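ADP-ribosylglycohydrolase (Thermus thermophilus, PDB 2YZV) is an all-helical, magnesium-binding member of the ADP-ribosylglycohydrolase family, with two magnesium ions bound in its crystal structure. Local coordinates at residues 18-23 and 278-283; 61-66 and 287-292. One frame throughout, in Å; residues are numbered along the deposited sequence.

Interaction 1 of 2, residues 18-23 and 278-283; sequences LAVGDA and RALHLR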
# COMPACT_ATOMS: atom_id res chain seq x y z
N LEU A 18 -0.46 6.86 -0.57
CA LEU A 18 -1.05 5.63 -1.09
C LEU A 18 -2.01 5.98 -2.23
O LEU A 18 -1.91 5.44 -3.33
CB LEU A 18 -1.80 4.90 0.03
CG LEU A 18 -2.41 3.51 -0.20
CD1 LEU A 18 -2.85 2.96 1.14
CD2 LEU A 18 -3.59 3.58 -1.16
N ALA A 19 -2.93 6.91 -1.96
CA ALA A 19 -3.92 7.33 -2.94
C ALA A 19 -3.30 8.06 -4.13
O ALA A 19 -3.75 7.90 -5.27
CB ALA A 19 -4.98 8.21 -2.27
N VAL A 20 -2.30 8.89 -3.86
CA VAL A 20 -1.62 9.62 -4.92
C VAL A 20 -0.98 8.61 -5.89
O VAL A 20 -1.10 8.75 -7.10
CB VAL A 20 -0.54 10.56 -4.34
CG1 VAL A 20 0.40 11.04 -5.43
CG2 VAL A 20 -1.21 11.75 -3.66
N GLY A 21 -0.32 7.60 -5.33
CA GLY A 21 0.32 6.59 -6.16
C GLY A 21 -0.67 5.77 -6.96
O GLY A 21 -0.42 5.43 -8.11
N ASP A 22 -1.80 5.44 -6.34
CA ASP A 22 -2.85 4.67 -6.99
C ASP A 22 -3.40 5.48 -8.17
O ASP A 22 -3.49 4.98 -9.29
CB ASP A 22 -3.96 4.37 -5.96
CG ASP A 22 -5.10 3.51 -6.51
OD1 ASP A 22 -4.99 3.02 -7.65
OD2 ASP A 22 -6.10 3.34 -5.79
N ALA A 23 -3.73 6.75 -7.92
CA ALA A 23 -4.27 7.62 -8.97
C ALA A 23 -3.30 7.80 -10.14
O ALA A 23 -3.70 7.70 -11.30
CB ALA A 23 -4.63 8.98 -8.38
N ARG A 278 -3.78 18.48 -4.42
CA ARG A 278 -4.94 19.32 -4.71
C ARG A 278 -5.90 18.67 -5.70
O ARG A 278 -7.10 18.95 -5.69
CB ARG A 278 -4.51 20.69 -5.24
CG ARG A 278 -4.00 21.63 -4.15
CD ARG A 278 -3.79 23.04 -4.70
NE ARG A 278 -2.60 23.15 -5.53
CZ ARG A 278 -1.36 23.16 -5.06
NH1 ARG A 278 -1.14 23.07 -3.75
NH2 ARG A 278 -0.33 23.27 -5.89
N ALA A 279 -5.38 17.80 -6.56
CA ALA A 279 -6.19 17.12 -7.56
C ALA A 279 -6.78 15.81 -7.06
O ALA A 279 -7.69 15.25 -7.67
CB ALA A 279 -5.35 16.86 -8.81
N LEU A 280 -6.27 15.33 -5.93
CA LEU A 280 -6.69 14.06 -5.34
C LEU A 280 -8.13 13.99 -4.84
O LEU A 280 -8.57 14.80 -4.02
CB LEU A 280 -5.74 13.71 -4.19
CG LEU A 280 -5.87 12.31 -3.59
CD1 LEU A 280 -5.45 11.26 -4.62
CD2 LEU A 280 -4.98 12.21 -2.35
N HIS A 281 -8.86 12.98 -5.31
CA HIS A 281 -10.25 12.78 -4.91
C HIS A 281 -10.32 12.40 -3.43
O HIS A 281 -9.60 11.53 -2.97
CB HIS A 281 -10.89 11.67 -5.76
CG HIS A 281 -12.35 11.49 -5.53
ND1 HIS A 281 -12.99 10.28 -5.68
CD2 HIS A 281 -13.31 12.38 -5.16
CE1 HIS A 281 -14.27 10.42 -5.41
NE2 HIS A 281 -14.50 11.68 -5.10
N LEU A 282 -11.21 13.07 -2.69
CA LEU A 282 -11.40 12.83 -1.25
C LEU A 282 -10.16 13.09 -0.40
O LEU A 282 -9.95 12.45 0.63
CB LEU A 282 -11.90 11.40 -1.02
CG LEU A 282 -13.17 11.00 -1.76
CD1 LEU A 282 -13.62 9.62 -1.30
CD2 LEU A 282 -14.27 12.02 -1.49
N ARG A 283 -9.35 14.05 -0.84
CA ARG A 283 -8.13 14.43 -0.13
C ARG A 283 -8.42 14.73 1.35
O ARG A 283 -7.79 14.17 2.25
CB ARG A 283 -7.55 15.69 -0.79
CG ARG A 283 -6.36 16.29 -0.08
CD ARG A 283 -6.16 17.71 -0.56
NE ARG A 283 -4.96 18.33 -0.03
CZ ARG A 283 -4.59 19.58 -0.30
NH1 ARG A 283 -5.34 20.33 -1.10
NH2 ARG A 283 -3.47 20.07 0.22
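Leu280 meets Ala19, Val20 and Ala23, which lie along one flank of helix 4-26, and it supplies every contact from its own side. From CB the chain runs toward that helix, with CG set anti to the backbone N (chi1 -170°). Leu280 CG remains 4.4 Å from Ala19 CB, so the two terminal methyls make the closer contacts. Leu280 CD1 lies 3.9 Å from Ala19 CB and 3.8 Å from Ala19 O. Leu280 CD1 also approaches Ala23 CB, one helical turn further on, at a looser 4.5 Å. Leu280 CD2 takes the other branch: it is 4.0 Å from Val20 CG2, and the Leu280 and Val20 side chains cross at about a right angle. Ala19 CB is 4.0 Å from Leu280 CD2 as well, so both methyls of the fork meet this small residue. Alanine suits the places of Ala19 and Ala23 because a single methyl lets the leucine come close to the helix, while branched Val20 offers a wall beside it.

Leu280 opens a type II beta turn ending at Arg283, closed by a weak backbone bond from Arg283 N to Leu280 O. The turn carries the chain from helix 274-279 to helix 283-298, where Leu282 is the N-cap. Trp55 also packs on Leu280, and its NE1 hydrogen-bonds to His281 O. On helix 4-26, Asp22 OD1 hydrogen-bonds to Thr56 OG1 of a magnesium ligand.

Ala19 O accepts the helical bond from Ala23 N, and the Leu280 CD1 methyl merely packs against it. Between these two segments the contact is buried apolar packing, with no directional bond.

Interaction 2 of 2, residues 61-66 and 287-292; sequences QALCLA and EALALA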
# COMPACT_ATOMS: atom_id res chain seq x y z
N GLN A 61 -10.21 0.05 -0.81
CA GLN A 61 -10.04 -0.90 0.28
C GLN A 61 -9.32 -0.27 1.46
O GLN A 61 -9.63 -0.57 2.61
CB GLN A 61 -9.29 -2.14 -0.22
CG GLN A 61 -10.16 -3.09 -1.01
CD GLN A 61 -9.39 -4.28 -1.54
OE1 GLN A 61 -8.58 -4.87 -0.83
NE2 GLN A 61 -9.64 -4.63 -2.80
N ALA A 62 -8.35 0.59 1.17
CA ALA A 62 -7.60 1.26 2.23
C ALA A 62 -8.57 2.11 3.05
O ALA A 62 -8.47 2.17 4.28
CB ALA A 62 -6.50 2.14 1.63
N LEU A 63 -9.52 2.76 2.37
CA LEU A 63 -10.50 3.59 3.05
C LEU A 63 -11.43 2.74 3.91
O LEU A 63 -11.79 3.13 5.02
CB LEU A 63 -11.31 4.41 2.04
CG LEU A 63 -10.53 5.52 1.32
CD1 LEU A 63 -11.40 6.16 0.25
CD2 LEU A 63 -10.08 6.56 2.33
N CYS A 64 -11.83 1.59 3.38
CA CYS A 64 -12.71 0.69 4.10
C CYS A 64 -12.03 0.19 5.37
O CYS A 64 -12.62 0.19 6.45
CB CYS A 64 -13.08 -0.51 3.23
SG CYS A 64 -14.21 -0.12 1.89
N LEU A 65 -10.78 -0.23 5.22
CA LEU A 65 -10.00 -0.72 6.35
C LEU A 65 -9.84 0.38 7.39
O LEU A 65 -9.99 0.15 8.58
CB LEU A 65 -8.62 -1.21 5.89
CG LEU A 65 -7.63 -1.66 6.96
CD1 LEU A 65 -8.20 -2.82 7.77
CD2 LEU A 65 -6.32 -2.08 6.29
N ALA A 66 -9.56 1.59 6.91
CA ALA A 66 -9.39 2.74 7.80
C ALA A 66 -10.65 2.95 8.64
O ALA A 66 -10.57 3.10 9.86
CB ALA A 66 -9.09 4.00 6.98
N GLU A 287 -7.27 12.87 4.89
CA GLU A 287 -6.45 13.57 5.87
C GLU A 287 -7.08 13.39 7.25
O GLU A 287 -6.39 13.16 8.24
CB GLU A 287 -6.37 15.06 5.52
CG GLU A 287 -5.56 15.34 4.27
CD GLU A 287 -5.61 16.80 3.86
OE1 GLU A 287 -6.72 17.29 3.55
OE2 GLU A 287 -4.55 17.46 3.86
N ALA A 288 -8.41 13.49 7.30
CA ALA A 288 -9.14 13.33 8.55
C ALA A 288 -8.96 11.91 9.08
O ALA A 288 -8.73 11.72 10.28
CB ALA A 288 -10.62 13.62 8.33
N LEU A 289 -9.07 10.92 8.20
CA LEU A 289 -8.90 9.53 8.62
C LEU A 289 -7.49 9.26 9.13
O LEU A 289 -7.31 8.61 10.16
CB LEU A 289 -9.20 8.57 7.45
CG LEU A 289 -10.65 8.42 7.00
CD1 LEU A 289 -10.71 7.63 5.70
CD2 LEU A 289 -11.46 7.73 8.09
N ALA A 290 -6.49 9.76 8.40
CA ALA A 290 -5.09 9.56 8.79
C ALA A 290 -4.83 10.12 10.18
O ALA A 290 -4.18 9.47 11.00
CB ALA A 290 -4.16 10.21 7.78
N LEU A 291 -5.33 11.32 10.44
CA LEU A 291 -5.14 11.94 11.75
C LEU A 291 -5.88 11.16 12.83
O LEU A 291 -5.36 10.99 13.94
CB LEU A 291 -5.62 13.39 11.72
CG LEU A 291 -4.72 14.36 10.95
CD1 LEU A 291 -5.36 15.73 10.88
CD2 LEU A 291 -3.36 14.44 11.63
N ALA A 292 -7.08 10.69 12.52
CA ALA A 292 -7.86 9.92 13.49
C ALA A 292 -7.14 8.62 13.84
O ALA A 292 -7.05 8.23 15.01
CB ALA A 292 -9.24 9.61 12.92
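Leu289 reaches from helix 283-298 to Leu63 and Ala66 on helix 57-72, and the contact consists of apolar packing alone. Its closest approach is tip to tip between methyls, with Leu289 CD1 3.6 Å from Leu63 CD2, which is snug for two methyl groups. The Leu63 and Leu289 side chains cross at about a right angle. Leu289 CD1 also lies 4.2 Å from Ala66 CB, so one methyl serves both partners.

The two leucines reach this point differently. The CB of Leu289 already points at helix 57-72, whereas that of Leu63 points neither at nor away from its partner, and the branch ending in CD2 closes the gap. In each, CG is anti to the carbonyl carbon (chi1 -69° in Leu63, -71° in Leu289) and chi2 is near 180°, the common helical leucine conformer, yet the touching methyl is CD2 in Leu63 but CD1 in Leu289. Ala66 needs no such reach: its CA comes within 6.9 Å of Leu289 CA, and its small side chain permits that closeness.

Hydrogen bonding stays within each helix. Ala66 N bonds to Ala62 O at 2.9 Å, and Leu291 N to Glu287 O at 3.1 Å; these backbone groups are thus satisfied locally, and none bridges the helices.

Leu63 and Ala66 are three residues apart and so lie on one face of helix 57-72. Leu70, four residues beyond Ala66, also touches Leu289 and extends the same seam, while Met286 packs on Leu63 from the start of helix 283-298. Helix 4-26 borders both partners, through Phe15 against Ala66 and Leu12 against Glu287 and Leu291. On another side of helix 57-72, Tyr83 of helix 76-89 packs on Cys64 and Leu65.

Interactions 1 and 2 lie about 13 Å apart, centre to centre, and join the N-terminal helices to the C-terminal end of the chain. Helices 4-26 and 57-72 are consecutive, and the turn of interaction 1 leads directly into helix 283-298 of interaction 2. All touching residues of interaction 1 are buried, where a leucine on a turn meets a helix flank; interaction 2 is only partly buried and pairs two helices. Both are apolar, each centred on one leucine from the C-terminal part. A packing contact of 3.8 Å between Leu18 CD1 and Ala62 CB links the two. The Ala23 and Leu63 side chains lie about 10 and 12 Å, respectively, from a bound magnesium ion.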